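Local coordinates for protein rhamnosidase B (Bacillus sp., PDB 2OKX) that hydrolyses terminal alpha-L-rhamnose from glycosides as a family 78 alpha-L-rhamnosidase, probably with inversion at the anomeric carbon, at residues A[395-398]-A[399-403]; A[477-480]-A[481-484]. All coordinates share one frame; numbering follows the deposited sequence.

Interaction 1 (A[395-398]-A[399-403]); sequences ENVF and GSNVW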
# COMPACT_ATOMS: atom_id res chain seq x y z
N GLU A 395 5.23 16.13 18.21
CA GLU A 395 5.69 16.64 16.92
C GLU A 395 4.79 15.89 15.94
O GLU A 395 5.18 14.87 15.38
CB GLU A 395 7.17 16.29 16.73
CG GLU A 395 8.04 16.84 17.86
CD GLU A 395 9.50 16.49 17.72
OE1 GLU A 395 9.87 15.32 17.95
OE2 GLU A 395 10.29 17.40 17.36
N ASN A 396 3.58 16.41 15.77
CA ASN A 396 2.55 15.79 14.96
C ASN A 396 2.13 16.57 13.71
O ASN A 396 1.23 17.40 13.75
CB ASN A 396 1.34 15.54 15.87
CG ASN A 396 0.18 14.88 15.16
OD1 ASN A 396 0.32 14.39 14.04
ND2 ASN A 396 -0.97 14.86 15.82
N VAL A 397 2.79 16.26 12.60
CA VAL A 397 2.51 16.94 11.35
C VAL A 397 1.09 16.70 10.85
O VAL A 397 0.43 17.64 10.39
CB VAL A 397 3.51 16.52 10.25
CG1 VAL A 397 3.16 17.21 8.93
CG2 VAL A 397 4.93 16.89 10.68
N PHE A 398 0.61 15.47 10.93
CA PHE A 398 -0.74 15.15 10.47
C PHE A 398 -1.81 15.95 11.22
O PHE A 398 -2.62 16.64 10.61
CB PHE A 398 -1.01 13.65 10.61
CG PHE A 398 -2.34 13.21 10.05
CD1 PHE A 398 -2.53 13.08 8.67
CD2 PHE A 398 -3.41 12.93 10.90
CE1 PHE A 398 -3.76 12.69 8.15
CE2 PHE A 398 -4.65 12.53 10.39
CZ PHE A 398 -4.83 12.41 9.01
N GLY A 399 -1.80 15.85 12.55
CA GLY A 399 -2.78 16.56 13.34
C GLY A 399 -2.72 18.06 13.13
O GLY A 399 -3.75 18.73 13.15
N SER A 400 -1.51 18.57 12.92
CA SER A 400 -1.29 20.00 12.70
C SER A 400 -1.82 20.45 11.33
O SER A 400 -2.01 21.64 11.10
CB SER A 400 0.20 20.32 12.80
OG SER A 400 0.71 20.02 14.10
N ASN A 401 -2.05 19.49 10.44
CA ASN A 401 -2.59 19.81 9.11
C ASN A 401 -4.09 19.61 9.05
O ASN A 401 -4.80 20.37 8.38
CB ASN A 401 -1.89 18.96 8.04
CG ASN A 401 -0.73 19.68 7.40
OD1 ASN A 401 -0.91 20.60 6.60
ND2 ASN A 401 0.49 19.29 7.77
N VAL A 402 -4.59 18.58 9.73
CA VAL A 402 -6.02 18.31 9.75
C VAL A 402 -6.74 19.42 10.50
O VAL A 402 -7.82 19.85 10.09
CB VAL A 402 -6.31 16.95 10.43
CG1 VAL A 402 -7.82 16.77 10.61
CG2 VAL A 402 -5.75 15.83 9.57
N TRP A 403 -6.17 19.87 11.61
CA TRP A 403 -6.78 20.96 12.35
C TRP A 403 -5.84 22.13 12.41
O TRP A 403 -4.83 22.10 13.11
CB TRP A 403 -7.15 20.52 13.78
CG TRP A 403 -7.78 21.63 14.61
CD1 TRP A 403 -8.40 22.76 14.15
CD2 TRP A 403 -7.90 21.67 16.04
NE1 TRP A 403 -8.89 23.50 15.20
CE2 TRP A 403 -8.60 22.85 16.37
CE3 TRP A 403 -7.48 20.82 17.07
CZ2 TRP A 403 -8.90 23.20 17.70
CZ3 TRP A 403 -7.78 21.17 18.39
CH2 TRP A 403 -8.48 22.35 18.69
O HOH W 1 2.30 18.92 16.61
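Asn396 caps the N terminus of the short helix 397-402: its side-chain OD1 takes the N-H of Gly399 in a nearly straight bond (3.0 Å, N-H...O angle 172°), the N-H coming from above the carboxamide plane. CG stands anti to the backbone N (chi1 -180°), which carries the amide forward over the first turn. The backbone carbonyl Asn396 O is gripped twice by Ser400, by OG at 2.7 Å and by N at 3.1 Å, from opposite faces of the carbonyl plane. A water closes the start of the turn, accepting from Asn396 N at 2.9 Å and donating to Ser400 OG. One turn on, Asn401 ND2 donates to Val397 O at 3.1 Å, from above the carbonyl plane, with CG1 of Val397 lying alongside. The ring of Phe398 carries CG2 of Val402 over one face in a CH-pi contact, 3.7 Å from the centroid, while Phe398 O accepts from both Asn401 N and Val402 N. With an alanine at Asn396, Gly399 N would probably lose its capping acceptor and His315 ND1 its partner. Further out, Val397 packs on strands 462-472 and 485-489. The Phe398 ring meets the imidazole of His315, and the other end of the cap is fixed by the same residue, whose ND1 is hydrogen-bonded to Asn396 ND2.

Interaction 2 (A[477-480]-A[481-484]); sequences QHTY and GLDN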
# COMPACT_ATOMS: atom_id res chain seq x y z
N GLN A 477 -8.92 16.07 0.98
CA GLN A 477 -9.24 14.75 1.49
C GLN A 477 -8.03 14.30 2.30
O GLN A 477 -7.02 13.87 1.73
CB GLN A 477 -9.51 13.74 0.36
CG GLN A 477 -9.98 12.39 0.89
CD GLN A 477 -10.28 11.38 -0.20
OE1 GLN A 477 -10.68 11.73 -1.31
NE2 GLN A 477 -10.11 10.10 0.12
N HIS A 478 -8.11 14.41 3.62
CA HIS A 478 -6.99 14.01 4.46
C HIS A 478 -6.84 12.50 4.48
O HIS A 478 -7.83 11.77 4.38
CB HIS A 478 -7.16 14.56 5.87
CG HIS A 478 -6.95 16.04 5.95
ND1 HIS A 478 -7.98 16.93 6.15
CD2 HIS A 478 -5.83 16.78 5.78
CE1 HIS A 478 -7.50 18.17 6.10
NE2 HIS A 478 -6.20 18.10 5.88
N THR A 479 -5.60 12.04 4.60
CA THR A 479 -5.32 10.61 4.62
C THR A 479 -5.53 9.99 6.00
O THR A 479 -4.61 9.44 6.59
CB THR A 479 -3.87 10.34 4.13
OG1 THR A 479 -2.94 11.01 4.98
CG2 THR A 479 -3.68 10.87 2.71
N TYR A 480 -6.76 10.08 6.51
CA TYR A 480 -7.09 9.51 7.82
C TYR A 480 -6.61 8.06 7.83
O TYR A 480 -6.93 7.30 6.91
CB TYR A 480 -8.61 9.54 8.06
CG TYR A 480 -9.23 10.91 7.93
CD1 TYR A 480 -8.95 11.92 8.86
CD2 TYR A 480 -10.08 11.21 6.87
CE1 TYR A 480 -9.50 13.19 8.73
CE2 TYR A 480 -10.63 12.47 6.73
CZ TYR A 480 -10.35 13.46 7.66
OH TYR A 480 -10.90 14.71 7.51
N GLY A 481 -5.86 7.70 8.86
CA GLY A 481 -5.33 6.35 8.96
C GLY A 481 -3.93 6.25 8.39
O GLY A 481 -3.30 5.19 8.43
N LEU A 482 -3.43 7.37 7.88
CA LEU A 482 -2.09 7.41 7.29
C LEU A 482 -1.35 8.70 7.62
O LEU A 482 -1.69 9.77 7.09
CB LEU A 482 -2.19 7.28 5.77
CG LEU A 482 -0.89 7.44 4.98
CD1 LEU A 482 -0.00 6.21 5.19
CD2 LEU A 482 -1.21 7.62 3.50
N ASP A 483 -0.36 8.61 8.50
CA ASP A 483 0.44 9.78 8.83
C ASP A 483 1.48 9.88 7.72
O ASP A 483 2.63 9.49 7.88
CB ASP A 483 1.13 9.59 10.19
CG ASP A 483 0.24 9.97 11.35
OD1 ASP A 483 -0.79 9.29 11.57
OD2 ASP A 483 0.57 10.96 12.03
N ASN A 484 1.03 10.40 6.58
CA ASN A 484 1.85 10.54 5.37
C ASN A 484 2.73 11.78 5.52
O ASN A 484 2.66 12.71 4.72
CB ASN A 484 0.92 10.70 4.17
CG ASN A 484 1.44 10.01 2.94
OD1 ASN A 484 2.24 9.08 3.02
ND2 ASN A 484 0.97 10.45 1.77
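A type II beta turn from Thr479 to Leu482 shapes the loop between strands 475-477 and 485-489 of the concanavalin-like domain. Leu482 N closes it on Thr479 O at 2.7 Å, with a bent N-H...O angle of 135°. The Thr479 hydroxyl adds a second tie alongside: OG1 donates to Leu482 O at 2.7 Å, in the plane of that carbonyl. Thr479 thus holds Leu482 by both backbone and side chain. Chi1 of 60° sets OG1 between the backbone N and the carbonyl carbon, turned across the mouth of the turn to Leu482. The two side chains cross, CD2 of Leu482 coming to 3.9 Å from Thr479 CB. At the corner, Gly481 has a positive phi (95°); a side chain here would collide with Tyr480 O, and glycine suits this backbone conformation. The Tyr480 ring lies back over His478, whose CB sits over one face, and its hydroxyl bonds Glu287. Beyond the turn, the amide ND2 of Asn484 is held by the carbonyls of Gly467 and Gly504, which anchors the exit of the loop to neighbouring parts of the domain. Asn484 CB lies 4.0 Å from Thr479 OG1, on the flank of the hydroxyl that reaches Leu482 O.

Followed from the N terminus, the chain first winds helix 397-402, where interaction 1 caps and closes the short helix, and much later rounds the loop between strands 475-477 and 485-489, where interaction 2 closes a four-residue turn. The two are in series, neither nested nor crossed, yet their centres lie only about 10 Å apart. Phe398 is one bridge: ring atom CE1 is 3.7 Å from Thr479 OG1, and Phe398 CB, at the base of the side chain, is 3.4 Å from Asp483 OD2. His315, which holds the cap residue, also bonds Asp483 OD1 through NE2. The loop of the concanavalin-like domain is thus joined to the helix and to strand 314-320.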